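Local structure of porin protein associated with imipenem resistance (Acinetobacter baumannii, 4FUV) at residues G169-G174 and K212-G217; D71-Y76 and A101-N106. The protein is an eight-stranded outer-membrane beta-barrel that probably takes part in the uptake of ornithine and the carbapenem antibiotic imipenem. One frame throughout, in Å; residues are numbered along the deposited sequence. Where two conformers were deposited one is given.

Interaction 1 (G169-G174 and K212-G217); sequences GAYYTG and KWLPVG. With C8E ((hydroxyethyloxy)tri(ethyloxy)octane), chain J; C8E ((hydroxyethyloxy)tri(ethyloxy)octane), chain D; C8E ((hydroxyethyloxy)tri(ethyloxy)octane), chain K.
Two antiparallel barrel strands, 162-172 and 213-224, meet here, and the first turns out of the sheet at its end. G169 and V216 form one hydrogen-bonded pair, Y171 and L214 the next. V216 N reaches G169 O at 2.8 Å, from above the carbonyl plane. L214 N meets Y171 O at 2.8 Å and lies in the carbonyl plane. Beyond Y172 the pairing ends in a shared acceptor. T173 N and G174 N both bond to K212 O, from the same face of its plane. T173 OG1 gives its hydrogen to G174 O at 2.8 Å, which ties the turn to itself.

The face with A170, Y172, W213 and P215 meets detergent. The W213 indole is covered on both sides. Y172 CB lies over one face, 3.6 Å from W213 CZ3, in a CH-pi contact. O21 of the chain J detergent sits over the opposite face, 3.2 Å from W213 CD2. The Y172 ring and the six-membered ring of W213 meet obliquely, centroids 5.3 Å apart and planes at 47°. Y172 CE2 is 3.4 Å from C20 of the chain K detergent.

The other face carries Y171, L214 and V216. Y171 CE2 touches V216 CG2 at 3.3 Å, and the Y171 ring also meets Y149. Aromatic residues on the detergent-facing outside, with Y171, L214 and V216 turned inward, are typical of an outer-membrane beta-barrel wall.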
loop_
_atom_site.group_PDB
_atom_site.type_symbol
_atom_site.label_atom_id
_atom_site.label_comp_id
_atom_site.label_asym_id
_atom_site.label_seq_id
_atom_site.Cartn_x
_atom_site.Cartn_y
_atom_site.Cartn_z
ATOM N N GLY A 169 -8.403 9.924 -21.144
ATOM C CA GLY A 169 -7.596 10.435 -22.231
ATOM C C GLY A 169 -6.626 11.508 -21.782
ATOM O O GLY A 169 -6.265 11.597 -20.595
ATOM N N ALA A 170 -6.217 12.349 -22.723
ATOM C CA ALA A 170 -5.330 13.452 -22.381
ATOM C C ALA A 170 -5.374 14.546 -23.434
ATOM O O ALA A 170 -5.513 14.264 -24.627
ATOM C CB ALA A 170 -3.880 12.940 -22.189
ATOM N N TYR A 171 -5.276 15.787 -22.979
ATOM C CA TYR A 171 -5.151 16.924 -23.864
ATOM C C TYR A 171 -3.674 17.240 -24.003
ATOM O O TYR A 171 -2.942 17.191 -23.023
ATOM C CB TYR A 171 -5.886 18.142 -23.277
ATOM C CG TYR A 171 -7.388 17.956 -23.140
ATOM C CD1 TYR A 171 -8.234 18.122 -24.233
ATOM C CD2 TYR A 171 -7.959 17.633 -21.918
ATOM C CE1 TYR A 171 -9.621 17.964 -24.104
ATOM C CE2 TYR A 171 -9.336 17.465 -21.786
ATOM C CZ TYR A 171 -10.155 17.641 -22.874
ATOM O OH TYR A 171 -11.518 17.478 -22.721
ATOM N N TYR A 172 -3.230 17.538 -25.215
ATOM C CA TYR A 172 -1.895 18.068 -25.400
ATOM C C TYR A 172 -1.978 19.569 -25.182
ATOM O O TYR A 172 -2.469 20.302 -26.037
ATOM C CB TYR A 172 -1.370 17.769 -26.798
ATOM C CG TYR A 172 -0.080 18.501 -27.135
ATOM C CD1 TYR A 172 1.043 18.401 -26.322
ATOM C CD2 TYR A 172 0.015 19.278 -28.278
ATOM C CE1 TYR A 172 2.232 19.069 -26.643
ATOM C CE2 TYR A 172 1.200 19.944 -28.612
ATOM C CZ TYR A 172 2.294 19.840 -27.787
ATOM O OH TYR A 172 3.448 20.509 -28.124
ATOM N N THR A 173 -1.499 20.009 -24.028
ATOM C CA THR A 173 -1.632 21.398 -23.600
ATOM C C THR A 173 -0.321 22.169 -23.576
ATOM O O THR A 173 -0.319 23.405 -23.514
ATOM C CB THR A 173 -2.183 21.433 -22.173
ATOM O OG1 THR A 173 -1.333 20.644 -21.332
ATOM C CG2 THR A 173 -3.578 20.831 -22.151
ATOM N N GLY A 174 0.797 21.449 -23.606
ATOM C CA GLY A 174 2.074 22.056 -23.278
ATOM C C GLY A 174 2.124 22.216 -21.767
ATOM O O GLY A 174 1.100 22.033 -21.088
ATOM N N LYS A 212 3.425 18.066 -20.318
ATOM C CA LYS A 212 2.895 18.695 -21.520
ATOM C C LYS A 212 1.520 18.151 -21.909
ATOM O O LYS A 212 0.925 18.618 -22.871
ATOM C CB LYS A 212 3.880 18.551 -22.670
ATOM C CG LYS A 212 5.153 19.366 -22.409
ATOM C CD LYS A 212 6.248 19.031 -23.389
ATOM C CE LYS A 212 7.549 19.694 -22.964
ATOM N NZ LYS A 212 7.528 21.090 -23.419
ATOM N N TRP A 213 1.038 17.179 -21.134
ATOM C CA TRP A 213 -0.273 16.565 -21.321
ATOM C C TRP A 213 -1.106 16.751 -20.070
ATOM O O TRP A 213 -0.601 16.610 -18.957
ATOM C CB TRP A 213 -0.115 15.065 -21.597
ATOM C CG TRP A 213 0.722 14.804 -22.785
ATOM C CD1 TRP A 213 2.093 14.743 -22.832
ATOM C CD2 TRP A 213 0.268 14.590 -24.125
ATOM N NE1 TRP A 213 2.510 14.498 -24.118
ATOM C CE2 TRP A 213 1.408 14.396 -24.927
ATOM C CE3 TRP A 213 -0.998 14.535 -24.717
ATOM C CZ2 TRP A 213 1.322 14.160 -26.292
ATOM C CZ3 TRP A 213 -1.078 14.302 -26.069
ATOM C CH2 TRP A 213 0.072 14.110 -26.844
ATOM N N LEU A 214 -2.381 17.072 -20.251
ATOM C CA LEU A 214 -3.330 17.089 -19.149
ATOM C C LEU A 214 -4.166 15.815 -19.235
ATOM O O LEU A 214 -4.999 15.679 -20.143
ATOM C CB LEU A 214 -4.238 18.322 -19.236
ATOM C CG LEU A 214 -5.382 18.412 -18.221
ATOM C CD1 LEU A 214 -4.828 18.493 -16.789
ATOM C CD2 LEU A 214 -6.336 19.603 -18.509
ATOM N N PRO A 215 -3.945 14.875 -18.302
ATOM C CA PRO A 215 -4.679 13.604 -18.291
ATOM C C PRO A 215 -6.106 13.824 -17.808
ATOM O O PRO A 215 -6.345 14.728 -17.006
ATOM C CB PRO A 215 -3.902 12.745 -17.281
ATOM C CG PRO A 215 -2.631 13.511 -16.981
ATOM C CD PRO A 215 -2.960 14.948 -17.212
ATOM N N VAL A 216 -7.046 13.019 -18.295
ATOM C CA VAL A 216 -8.458 13.197 -17.963
ATOM C C VAL A 216 -9.102 11.864 -17.625
ATOM O O VAL A 216 -8.901 10.875 -18.323
ATOM C CB VAL A 216 -9.242 13.778 -19.156
ATOM C CG1 VAL A 216 -10.667 14.112 -18.742
ATOM C CG2 VAL A 216 -8.550 15.014 -19.681
ATOM N N GLY A 217 -9.862 11.837 -16.545
ATOM C CA GLY A 217 -10.701 10.700 -16.234
ATOM C C GLY A 217 -12.097 11.204 -15.921
ATOM O O GLY A 217 -12.249 12.141 -15.131
HETATM C C8 C8E J . -3.956 9.120 -24.598
HETATM O O9 C8E J . -4.533 8.708 -23.368
HETATM C C10 C8E J . -4.541 7.293 -23.250
HETATM C C11 C8E J . -4.470 6.914 -21.768
HETATM O O18 C8E J . -0.029 11.329 -20.836
HETATM C C19 C8E J . 0.843 10.810 -21.812
HETATM C C20 C8E J . -0.029 10.392 -22.989
HETATM O O21 C8E J . 0.149 11.353 -24.006
HETATM C C1 C8E D . -12.901 5.828 -13.953
HETATM C C2 C8E D . -12.105 6.497 -15.067
HETATM C C3 C8E D . -10.828 7.109 -14.504
HETATM C C5 C8E D . -7.270 9.897 -14.875
HETATM C C6 C8E D . -5.973 10.697 -14.919
HETATM C C7 C8E D . -5.648 11.346 -13.574
HETATM C C8 C8E D . -6.207 12.760 -13.434
HETATM O O9 C8E D . -5.225 13.660 -12.952
HETATM C C10 C8E D . -5.586 15.008 -13.186
HETATM C C11 C8E D . -4.714 15.974 -12.385
HETATM O O12 C8E D . -3.665 16.456 -13.196
HETATM C C13 C8E D . -3.197 17.742 -12.845
HETATM C C14 C8E D . -2.125 18.116 -13.859
HETATM O O15 C8E D . -1.671 16.903 -14.426
HETATM C C16 C8E D . -0.272 16.719 -14.387
HETATM C C17 C8E D . 0.121 15.664 -15.414
HETATM O O18 C8E D . 0.753 14.593 -14.753
HETATM C C8 C8E K . -2.900 14.694 -30.169
HETATM O O9 C8E K . -1.532 15.027 -30.399
HETATM C C10 C8E K . -1.386 16.174 -31.222
HETATM C C11 C8E K . 0.094 16.472 -31.436
HETATM O O12 C8E K . 0.249 17.192 -32.646
HETATM C C13 C8E K . 0.021 18.582 -32.474
HETATM O O15 C8E K . -1.247 21.448 -31.892
HETATM C C16 C8E K . -1.798 22.433 -31.031
HETATM C C17 C8E K . -1.454 22.020 -29.605
HETATM O O18 C8E K . -1.533 23.134 -28.742
HETATM C C19 C8E K . -0.808 22.903 -27.551
HETATM C C20 C8E K . 0.675 23.182 -27.793
HETATM O O21 C8E K . 1.196 24.050 -26.804
#

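Interaction 2 (D71-Y76 and A101-N106); sequences DNNNVY and AAYLDN. With C8E ((hydroxyethyloxy)tri(ethyloxy)octane), chain C.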
loop_
_atom_site.group_PDB
_atom_site.type_symbol
_atom_site.label_atom_id
_atom_site.label_comp_id
_atom_site.label_asym_id
_atom_site.label_seq_id
_atom_site.Cartn_x
_atom_site.Cartn_y
_atom_site.Cartn_z
ATOM N N ASP A 71 -10.633 24.814 -10.305
ATOM C CA ASP A 71 -11.632 25.562 -11.050
ATOM C C ASP A 71 -11.507 25.189 -12.523
ATOM O O ASP A 71 -10.420 25.252 -13.091
ATOM C CB ASP A 71 -11.422 27.065 -10.839
ATOM C CG ASP A 71 -12.506 27.908 -11.475
ATOM O OD1 ASP A 71 -13.584 27.365 -11.801
ATOM O OD2 ASP A 71 -12.280 29.123 -11.645
ATOM N N ASN A 72 -12.617 24.782 -13.131
ATOM C CA ASN A 72 -12.610 24.322 -14.516
ATOM C C ASN A 72 -13.593 25.103 -15.392
ATOM O O ASN A 72 -14.631 25.579 -14.920
ATOM C CB ASN A 72 -12.905 22.815 -14.599
ATOM C CG ASN A 72 -12.186 22.008 -13.518
ATOM O OD1 ASN A 72 -12.681 21.866 -12.397
ATOM N ND2 ASN A 72 -11.021 21.467 -13.857
ATOM N N ASN A 73 -13.254 25.231 -16.669
ATOM C CA ASN A 73 -14.085 25.949 -17.624
ATOM C C ASN A 73 -13.696 25.493 -19.016
ATOM O O ASN A 73 -13.006 26.198 -19.749
ATOM C CB ASN A 73 -13.901 27.464 -17.478
ATOM C CG ASN A 73 -14.957 28.257 -18.236
ATOM O OD1 ASN A 73 -16.132 27.878 -18.283
ATOM N ND2 ASN A 73 -14.541 29.358 -18.841
ATOM N N ASN A 74 -14.143 24.296 -19.368
ATOM C CA ASN A 74 -13.716 23.641 -20.587
ATOM C C ASN A 74 -14.886 23.371 -21.530
ATOM O O ASN A 74 -15.960 22.956 -21.084
ATOM C CB ASN A 74 -13.059 22.324 -20.213
ATOM C CG ASN A 74 -11.977 22.503 -19.169
ATOM O OD1 ASN A 74 -11.031 23.262 -19.368
ATOM N ND2 ASN A 74 -12.122 21.819 -18.045
ATOM N N VAL A 75 -14.672 23.622 -22.821
ATOM C CA VAL A 75 -15.626 23.241 -23.863
ATOM C C VAL A 75 -14.929 22.276 -24.812
ATOM O O VAL A 75 -13.835 22.569 -25.293
ATOM C CB VAL A 75 -16.087 24.453 -24.707
ATOM C CG1 VAL A 75 -17.051 24.004 -25.808
ATOM C CG2 VAL A 75 -16.719 25.511 -23.840
ATOM N N TYR A 76 -15.562 21.149 -25.116
ATOM C CA TYR A 76 -14.904 20.162 -25.973
ATOM C C TYR A 76 -15.774 19.620 -27.096
ATOM O O TYR A 76 -17.008 19.519 -26.982
ATOM C CB TYR A 76 -14.317 19.014 -25.136
ATOM C CG TYR A 76 -15.360 18.123 -24.462
ATOM C CD1 TYR A 76 -15.916 17.030 -25.136
ATOM C CD2 TYR A 76 -15.770 18.357 -23.155
ATOM C CE1 TYR A 76 -16.865 16.208 -24.528
ATOM C CE2 TYR A 76 -16.725 17.549 -22.537
ATOM C CZ TYR A 76 -17.259 16.456 -23.235
ATOM O OH TYR A 76 -18.198 15.619 -22.665
ATOM N N ALA A 101 -10.897 18.093 -29.774
ATOM C CA ALA A 101 -10.193 19.248 -29.252
ATOM C C ALA A 101 -11.023 20.016 -28.239
ATOM O O ALA A 101 -12.248 19.868 -28.145
ATOM C CB ALA A 101 -9.765 20.171 -30.390
ATOM N N ALA A 102 -10.361 20.877 -27.492
ATOM C CA ALA A 102 -11.098 21.616 -26.497
ATOM C C ALA A 102 -10.493 22.963 -26.228
ATOM O O ALA A 102 -9.287 23.174 -26.424
ATOM C CB ALA A 102 -11.204 20.809 -25.218
ATOM N N TYR A 103 -11.361 23.881 -25.816
ATOM C CA TYR A 103 -10.948 25.083 -25.139
ATOM C C TYR A 103 -10.780 24.677 -23.686
ATOM O O TYR A 103 -11.695 24.113 -23.097
ATOM C CB TYR A 103 -12.047 26.147 -25.260
ATOM C CG TYR A 103 -11.818 27.345 -24.388
ATOM C CD1 TYR A 103 -12.280 27.377 -23.071
ATOM C CD2 TYR A 103 -11.131 28.452 -24.874
ATOM C CE1 TYR A 103 -12.061 28.490 -22.265
ATOM C CE2 TYR A 103 -10.921 29.567 -24.081
ATOM C CZ TYR A 103 -11.379 29.580 -22.781
ATOM O OH TYR A 103 -11.156 30.693 -21.997
ATOM N N LEU A 104 -9.620 24.970 -23.105
ATOM C CA LEU A 104 -9.313 24.562 -21.744
ATOM C C LEU A 104 -9.024 25.762 -20.848
ATOM O O LEU A 104 -8.378 26.708 -21.270
ATOM C CB LEU A 104 -8.082 23.648 -21.743
ATOM C CG LEU A 104 -8.303 22.331 -22.485
ATOM C CD1 LEU A 104 -6.977 21.615 -22.595
ATOM C CD2 LEU A 104 -9.313 21.496 -21.714
ATOM N N ASP A 105 -9.491 25.702 -19.607
ATOM C CA ASP A 105 -9.147 26.701 -18.591
ATOM C C ASP A 105 -9.299 26.004 -17.253
ATOM O O ASP A 105 -10.412 25.837 -16.752
ATOM C CB ASP A 105 -10.059 27.941 -18.687
ATOM C CG ASP A 105 -9.708 29.028 -17.674
ATOM O OD1 ASP A 105 -8.861 28.816 -16.784
ATOM O OD2 ASP A 105 -10.305 30.114 -17.756
ATOM N N ASN A 106 -8.174 25.580 -16.688
ATOM C CA ASN A 106 -8.179 24.800 -15.457
ATOM C C ASN A 106 -7.157 25.337 -14.457
ATOM O O ASN A 106 -5.972 25.419 -14.761
ATOM C CB ASN A 106 -7.886 23.327 -15.764
ATOM C CG ASN A 106 -8.907 22.711 -16.724
ATOM O OD1 ASN A 106 -9.953 22.211 -16.299
ATOM N ND2 ASN A 106 -8.601 22.743 -18.019
HETATM C C1 C8E C . -23.160 22.119 -24.920
HETATM C C2 C8E C . -21.879 22.950 -24.883
HETATM C C3 C8E C . -22.166 24.392 -24.478
HETATM C C4 C8E C . -20.945 25.299 -24.620
HETATM C C5 C8E C . -20.615 25.995 -23.306
HETATM C C6 C8E C . -20.098 27.422 -23.478
HETATM C C7 C8E C . -19.067 27.752 -22.398
HETATM C C8 C8E C . -18.479 29.146 -22.578
HETATM O O9 C8E C . -17.274 29.268 -21.852
HETATM C C10 C8E C . -16.130 29.147 -22.669
#
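N74 and N106 join their side-chain amides across antiparallel strands 64-81 and 95-114. From N74 CA the chain turns so that CG is anti to the carbonyl carbon (chi1 -52°). N74 CB lies 3.7 Å from Y103 O. CG then divides into two working ends. N74 OD1 takes the backbone N of D105 at 2.9 Å, nearly along the C=O axis. It also receives a weak bond from N106 ND2. L104 CD2 also comes within 3.4 Å of N74 OD1. The other end, N74 ND2, gives a hydrogen to N106 OD1 at 2.8 Å, and that oxygen lies in the N74 amide plane. A weak bond from N74 ND2 to T28 O links the amide to a loop.

N106 OD1 has a second donor. N72 ND2 reaches N106 OD1 at 2.8 Å in the carbonyl plane, on a lone pair. The N74 and N106 amide planes are 29° apart, those of N72 and N106 61°.

Backbone pairing goes on beside this cluster. V75 and Y103 exchange two N-H to O bonds, and N73 N makes a weak one to D105 O. Y76 CB packs on A102 CB at 3.6 Å.

N74 OD1 takes the D105 N-H in place of a main-chain carbonyl. The bonds at both ends of N74 should fix which way its amide is flipped. Uncharged amides thus meet much of each other's hydrogen-bonding need in a buried place, helped by the backbone N-H of D105.

Overall arrangement
Interaction 2 closes along the chain before interaction 1 opens, and their centres lie 11 Å apart. Y171 and L214 of interaction 1 and A102, L104 and N106 of interaction 2 turn inward and meet inside the barrel. Y171 CE1 is 3.4 Å from A102 CB, and T173 CG2 is 3.5 Å from L104 CD1. L214 CD2 packs on N106 ND2 at 3.9 Å, so an apolar side chain borders the amide cluster. T28 touches L214 and V216 of interaction 1 and N106 of interaction 2. The detergents lie on the outside of the barrel, against both contacts: Y172 and W213 meet them in interaction 1, and V75 in interaction 2.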